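PDB 6IYT: type I modular polyketide synthase from Streptomyces albus subsp. albus, which probably transfers ethylmalonyl extender units from coenzyme A to the acyl carrier protein during salinomycin assembly, through its acyltransferase domain. Local coordinates for residues Phe376-Ile384 with Ile404-Val415. Sequence-based numbering, arbitrary orientation.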
ATOM      1  N   PHE A 376       8.882  -8.868   9.249  1.00  7.52           N
ATOM      2  CA  PHE A 376       8.814  -7.607   8.501  1.00  8.10           C
ATOM      3  C   PHE A 376       9.728  -6.523   9.155  1.00  9.01           C
ATOM      4  O   PHE A 376      10.539  -5.899   8.466  1.00  9.21           O
ATOM      5  CB  PHE A 376       7.350  -7.132   8.396  1.00  8.62           C
ATOM      6  CG  PHE A 376       7.178  -5.830   7.664  1.00  7.31           C
ATOM      7  CD1 PHE A 376       7.279  -5.780   6.278  1.00  8.81           C
ATOM      8  CD2 PHE A 376       6.962  -4.666   8.350  1.00  7.91           C
ATOM      9  CE1 PHE A 376       7.091  -4.577   5.601  1.00  8.35           C
ATOM     10  CE2 PHE A 376       6.780  -3.459   7.687  1.00  8.05           C
ATOM     11  CZ  PHE A 376       6.846  -3.424   6.306  1.00  8.90           C
ATOM     12  N   GLU A 377       9.661  -6.402  10.489  1.00  8.06           N
ATOM     13  CA  GLU A 377      10.491  -5.444  11.230  1.00 11.05           C
ATOM     14  C   GLU A 377      12.012  -5.552  10.944  1.00  8.83           C
ATOM     15  O   GLU A 377      12.628  -4.565  10.601  1.00  9.73           O
ATOM     16  CB  GLU A 377      10.216  -5.538  12.740  1.00 12.50           C
ATOM     17  CG  GLU A 377      11.153  -4.691  13.580  1.00 14.99           C
ATOM     18  CD  GLU A 377      10.986  -4.960  15.074  1.00 22.24           C
ATOM     19  OE1 GLU A 377      10.272  -5.913  15.426  1.00 22.97           O
ATOM     20  OE2 GLU A 377      11.553  -4.210  15.888  1.00 30.36           O
ATOM     21  N   PRO A 378      12.578  -6.783  10.927  1.00  9.24           N
ATOM     22  CA  PRO A 378      14.009  -6.893  10.604  1.00 11.24           C
ATOM     23  C   PRO A 378      14.333  -6.509   9.144  1.00  8.52           C
ATOM     24  O   PRO A 378      15.409  -5.990   8.848  1.00  8.09           O
ATOM     25  CB  PRO A 378      14.330  -8.364  10.854  1.00 12.51           C
ATOM     26  CG  PRO A 378      13.167  -8.940  11.582  1.00 12.62           C
ATOM     27  CD  PRO A 378      12.000  -8.048  11.425  1.00 10.51           C
ATOM     28  N   VAL A 379      13.398  -6.734   8.252  1.00  7.73           N
ATOM     29  CA  VAL A 379      13.597  -6.361   6.875  1.00  7.41           C
ATOM     30  C   VAL A 379      13.508  -4.830   6.701  1.00  6.65           C
ATOM     31  O   VAL A 379      14.310  -4.244   5.984  1.00  6.66           O
ATOM     32  CB  VAL A 379      12.594  -7.089   5.960  1.00  6.76           C
ATOM     33  CG1 VAL A 379      12.649  -6.518   4.555  1.00  7.37           C
ATOM     34  CG2 VAL A 379      12.901  -8.585   5.955  1.00  7.65           C
ATOM     35  N   VAL A 380      12.625  -4.173   7.442  1.00  6.66           N
ATOM     36  CA  VAL A 380      12.598  -2.722   7.439  1.00  7.14           C
ATOM     37  C   VAL A 380      13.965  -2.163   7.902  1.00  7.62           C
ATOM     38  O   VAL A 380      14.488  -1.232   7.316  1.00  6.94           O
ATOM     39  CB  VAL A 380      11.492  -2.178   8.342  1.00  7.64           C
ATOM     40  CG1 VAL A 380      11.564  -0.657   8.435  1.00  8.28           C
ATOM     41  CG2 VAL A 380      10.146  -2.599   7.804  1.00  8.37           C
ATOM     42  N   ARG A 381      14.489  -2.714   8.988  1.00  8.03           N
ATOM     43  CA  ARG A 381      15.820  -2.325   9.463  1.00  9.50           C
ATOM     44  C   ARG A 381      16.876  -2.493   8.358  1.00  8.71           C
ATOM     45  O   ARG A 381      17.695  -1.612   8.123  1.00  9.47           O
ATOM     46  CB  ARG A 381      16.204  -3.155  10.683  1.00 11.16           C
ATOM     47  CG  ARG A 381      15.359  -2.913  11.893  1.00 14.13           C
ATOM     48  CD  ARG A 381      15.826  -3.740  13.075  1.00 17.18           C
ATOM     49  NE  ARG A 381      14.856  -3.659  14.142  1.00 20.92           N
ATOM     50  CZ  ARG A 381      14.846  -2.700  15.063  1.00 25.90           C
ATOM     51  NH1 ARG A 381      13.839  -2.612  15.924  1.00 30.15           N
ATOM     52  NH2 ARG A 381      15.855  -1.832  15.133  1.00 26.37           N
ATOM     53  N   ALA A 382      16.836  -3.617   7.672  1.00  9.18           N
ATOM     54  CA  ALA A 382      17.808  -3.907   6.681  1.00  7.93           C
ATOM     55  C   ALA A 382      17.665  -2.950   5.487  1.00  8.57           C
ATOM     56  O   ALA A 382      18.674  -2.476   4.921  1.00  7.75           O
ATOM     57  CB  ALA A 382      17.678  -5.342   6.249  1.00  9.61           C
ATOM     58  N   LEU A 383      16.407  -2.641   5.115  1.00  7.17           N
ATOM     59  CA  LEU A 383      16.145  -1.668   4.061  1.00  6.45           C
ATOM     60  C   LEU A 383      16.723  -0.290   4.420  1.00  6.64           C
ATOM     61  O   LEU A 383      17.378   0.334   3.612  1.00  7.66           O
ATOM     62  CB  LEU A 383      14.634  -1.574   3.774  1.00  6.61           C
ATOM     63  CG  LEU A 383      14.080  -2.774   3.018  1.00  5.94           C
ATOM     64  CD1 LEU A 383      12.575  -2.856   3.176  1.00  5.51           C
ATOM     65  CD2 LEU A 383      14.441  -2.687   1.548  1.00  6.44           C
ATOM     66  N   ILE A 384      16.479   0.165   5.638  1.00  7.33           N
ATOM     67  CA  ILE A 384      16.982   1.445   6.058  1.00  8.58           C
ATOM     68  C   ILE A 384      18.516   1.454   6.001  1.00  8.69           C
ATOM     69  O   ILE A 384      19.143   2.399   5.488  1.00  7.76           O
ATOM     70  CB  ILE A 384      16.508   1.777   7.462  1.00  9.10           C
ATOM     71  CG1 ILE A 384      14.998   2.046   7.435  1.00  8.21           C
ATOM     72  CG2 ILE A 384      17.238   3.012   7.983  1.00 11.35           C
ATOM     73  CD1 ILE A 384      14.386   2.218   8.782  1.00  8.29           C
ATOM     74  N   ILE A 404       6.543   0.771  10.092  1.00  8.07           N
ATOM     75  CA  ILE A 404       7.731   1.256   9.461  1.00  8.44           C
ATOM     76  C   ILE A 404       8.280   2.477  10.213  1.00  8.23           C
ATOM     77  O   ILE A 404       9.463   2.545  10.499  1.00  8.98           O
ATOM     78  CB  ILE A 404       7.484   1.610   7.976  1.00  7.79           C
ATOM     79  CG1 ILE A 404       7.172   0.324   7.196  1.00  9.55           C
ATOM     80  CG2 ILE A 404       8.692   2.303   7.376  1.00  8.41           C
ATOM     81  CD1 ILE A 404       6.518   0.572   5.854  1.00 10.52           C
ATOM     82  N   SER A 405       7.417   3.459  10.497  1.00  9.94           N
ATOM     83  CA  SER A 405       7.850   4.666  11.248  1.00 11.07           C
ATOM     84  C   SER A 405       8.382   4.299  12.634  1.00 11.07           C
ATOM     85  O   SER A 405       9.451   4.775  13.047  1.00 12.47           O
ATOM     86  CB  SER A 405       6.689   5.650  11.398  1.00 12.06           C
ATOM     87  OG  SER A 405       6.183   5.971  10.135  1.00 17.29           O
ATOM     88  N   GLU A 406       7.653   3.440  13.330  1.00 12.08           N
ATOM     89  CA  GLU A 406       8.075   2.972  14.698  1.00 16.43           C
ATOM     90  C   GLU A 406       9.464   2.302  14.670  1.00 13.83           C
ATOM     91  O   GLU A 406      10.326   2.527  15.551  1.00 12.09           O
ATOM     92  CB  GLU A 406       7.047   1.975  15.223  1.00 19.42           C
ATOM     93  CG  GLU A 406       6.159   2.491  16.337  1.00 33.65           C
ATOM     94  CD  GLU A 406       5.561   1.353  17.170  1.00 44.95           C
ATOM     95  OE1 GLU A 406       5.962   0.168  16.964  1.00 52.82           O
ATOM     96  OE2 GLU A 406       4.677   1.633  18.004  1.00 53.83           O
ATOM     97  N   THR A 407       9.685   1.457  13.673  1.00 12.26           N
ATOM     98  CA  THR A 407      10.991   0.831  13.479  1.00 11.11           C
ATOM     99  C   THR A 407      12.067   1.863  13.147  1.00 11.14           C
ATOM    100  O   THR A 407      13.167   1.822  13.700  1.00 13.32           O
ATOM    101  CB  THR A 407      10.930  -0.219  12.353  1.00 11.41           C
ATOM    102  OG1 THR A 407       9.946  -1.217  12.668  1.00 12.57           O
ATOM    103  CG2 THR A 407      12.276  -0.870  12.134  1.00 11.30           C
ATOM    104  N   SER A 408      11.772   2.784  12.225  1.00 11.96           N
ATOM    105  CA  SER A 408      12.745   3.831  11.876  1.00 12.30           C
ATOM    106  C   SER A 408      13.130   4.673  13.124  1.00 14.09           C
ATOM    107  O   SER A 408      14.286   5.011  13.304  1.00 14.82           O
ATOM    108  CB  SER A 408      12.220   4.734  10.775  1.00 13.88           C
ATOM    109  OG  SER A 408      11.306   5.675  11.278  1.00 16.97           O
ATOM    110  N   ASP A 409      12.167   4.921  13.998  1.00 15.22           N
ATOM    111  CA  ASP A 409      12.435   5.656  15.254  1.00 17.52           C
ATOM    112  C   ASP A 409      13.386   4.872  16.169  1.00 19.60           C
ATOM    113  O   ASP A 409      14.304   5.435  16.758  1.00 17.28           O
ATOM    114  CB  ASP A 409      11.129   5.946  15.988  1.00 19.73           C
ATOM    115  CG  ASP A 409      10.304   6.999  15.305  1.00 20.99           C
ATOM    116  OD1 ASP A 409      10.822   7.672  14.373  1.00 21.58           O
ATOM    117  OD2 ASP A 409       9.103   7.101  15.634  1.00 28.19           O
ATOM    118  N   ASP A 410      13.224   3.569  16.191  1.00 19.49           N
ATOM    119  CA  ASP A 410      14.075   2.692  16.988  1.00 22.02           C
ATOM    120  C   ASP A 410      15.504   2.642  16.428  1.00 21.44           C
ATOM    121  O   ASP A 410      16.469   2.674  17.181  1.00 19.35           O
ATOM    122  CB  ASP A 410      13.452   1.292  17.030  1.00 26.13           C
ATOM    123  CG  ASP A 410      14.108   0.375  18.048  1.00 31.16           C
ATOM    124  OD1 ASP A 410      14.080   0.705  19.255  1.00 33.81           O
ATOM    125  OD2 ASP A 410      14.456  -0.771  17.670  1.00 32.40           O
ATOM    126  N   VAL A 411      15.644   2.776  15.111  1.00 18.47           N
ATOM    127  CA  VAL A 411      16.959   2.795  14.499  1.00 20.39           C
ATOM    128  C   VAL A 411      17.579   4.204  14.501  1.00 21.71           C
ATOM    129  O   VAL A 411      18.779   4.354  14.281  1.00 25.40           O
ATOM    130  CB  VAL A 411      16.903   2.258  13.049  1.00 25.19           C
ATOM    131  CG1 VAL A 411      18.225   2.484  12.359  1.00 25.98           C
ATOM    132  CG2 VAL A 411      16.545   0.781  13.060  1.00 26.82           C
ATOM    133  N   GLY A 412      16.729   5.225  14.608  1.00 19.75           N
ATOM    134  CA  GLY A 412      17.181   6.612  14.685  1.00 21.85           C
ATOM    135  C   GLY A 412      17.404   7.255  13.326  1.00 21.62           C
ATOM    136  O   GLY A 412      18.260   8.131  13.180  1.00 19.28           O
ATOM    137  N   VAL A 413      16.653   6.795  12.316  1.00 18.44           N
ATOM    138  CA  VAL A 413      16.767   7.326  10.943  1.00 18.07           C
ATOM    139  C   VAL A 413      15.375   7.752  10.481  1.00 17.96           C
ATOM    140  O   VAL A 413      14.417   7.031  10.673  1.00 17.96           O
ATOM    141  CB  VAL A 413      17.308   6.250   9.953  1.00 19.92           C
ATOM    142  CG1 VAL A 413      17.314   6.774   8.528  1.00 18.92           C
ATOM    143  CG2 VAL A 413      18.700   5.794  10.352  1.00 23.32           C
ATOM    144  N   GLU A 414      15.260   8.965   9.989  1.00 15.49           N
ATOM    145  CA  GLU A 414      13.985   9.468   9.455  1.00 18.46           C
ATOM    146  C   GLU A 414      13.709   8.844   8.111  1.00 14.48           C
ATOM    147  O   GLU A 414      14.563   8.886   7.227  1.00 13.09           O
ATOM    148  CB  GLU A 414      14.051  10.972   9.270  1.00 25.00           C
ATOM    149  CG  GLU A 414      13.391  11.763  10.385  1.00 37.25           C
ATOM    150  CD  GLU A 414      12.668  12.990   9.865  1.00 43.99           C
ATOM    151  OE1 GLU A 414      12.847  13.330   8.669  1.00 54.38           O
ATOM    152  OE2 GLU A 414      11.895  13.594  10.640  1.00 47.38           O
ATOM    153  N   VAL A 415      12.500   8.309   7.930  1.00 11.72           N
ATOM    154  CA  VAL A 415      12.066   7.828   6.605  1.00 10.79           C
ATOM    155  C   VAL A 415      10.652   8.333   6.294  1.00 11.88           C
ATOM    156  O   VAL A 415       9.968   8.837   7.183  1.00 11.05           O
ATOM    157  CB  VAL A 415      12.051   6.280   6.538  1.00 11.71           C
ATOM    158  CG1 VAL A 415      13.391   5.712   6.962  1.00 13.06           C
ATOM    159  CG2 VAL A 415      10.937   5.708   7.416  1.00 12.92           C
TER
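A salt-bridge network at the solvent edge of two packed helices joins Arg-381 to Asp-410 across the contact and to Glu-377 one turn back. Arg-381 NH1 gives Asp-410 OD2 a 2.6 Å bond, whereas the NH2 bond to the same oxygen is weak. Arg-381 NH1 also donates to Glu-377 OE2 at 2.8 Å, nearly straight at 170°; this one nitrogen thus serves both carboxylates, each acceptor oxygen within a few degrees of the guanidinium plane, which would offset their like charges. Thr-407 CG2 lies over one guanidinium face, offset toward its rim, and meets Arg-381 CG at 3.7 Å, while Thr-407 OG1 bonds to Gly-403 O within its own helix. In the acyltransferase fold both helices pack on strand 388-393 of the parallel sheet, where Phe-391 touches Ile-384 and Ile-404; the axes of segments 376-384 and 404-411 approach to 9.7 Å and cross at -58°. Inward, Ile-404 CG1 meets the ring edge of Phe-376 at CE2 (3.8 Å). A Schellman motif, marked by the positive phi of Gly-412 and the bond from Val-413 N to Ser-408 O, ends the second helix and turns the chain back over Ile-384. With chi1 at -69°, Ile-384 places CG1 against Val-415 CG1 and CD1 against Ser-408, while its CG2 branch packs 3.8 Å from Val-413 CB.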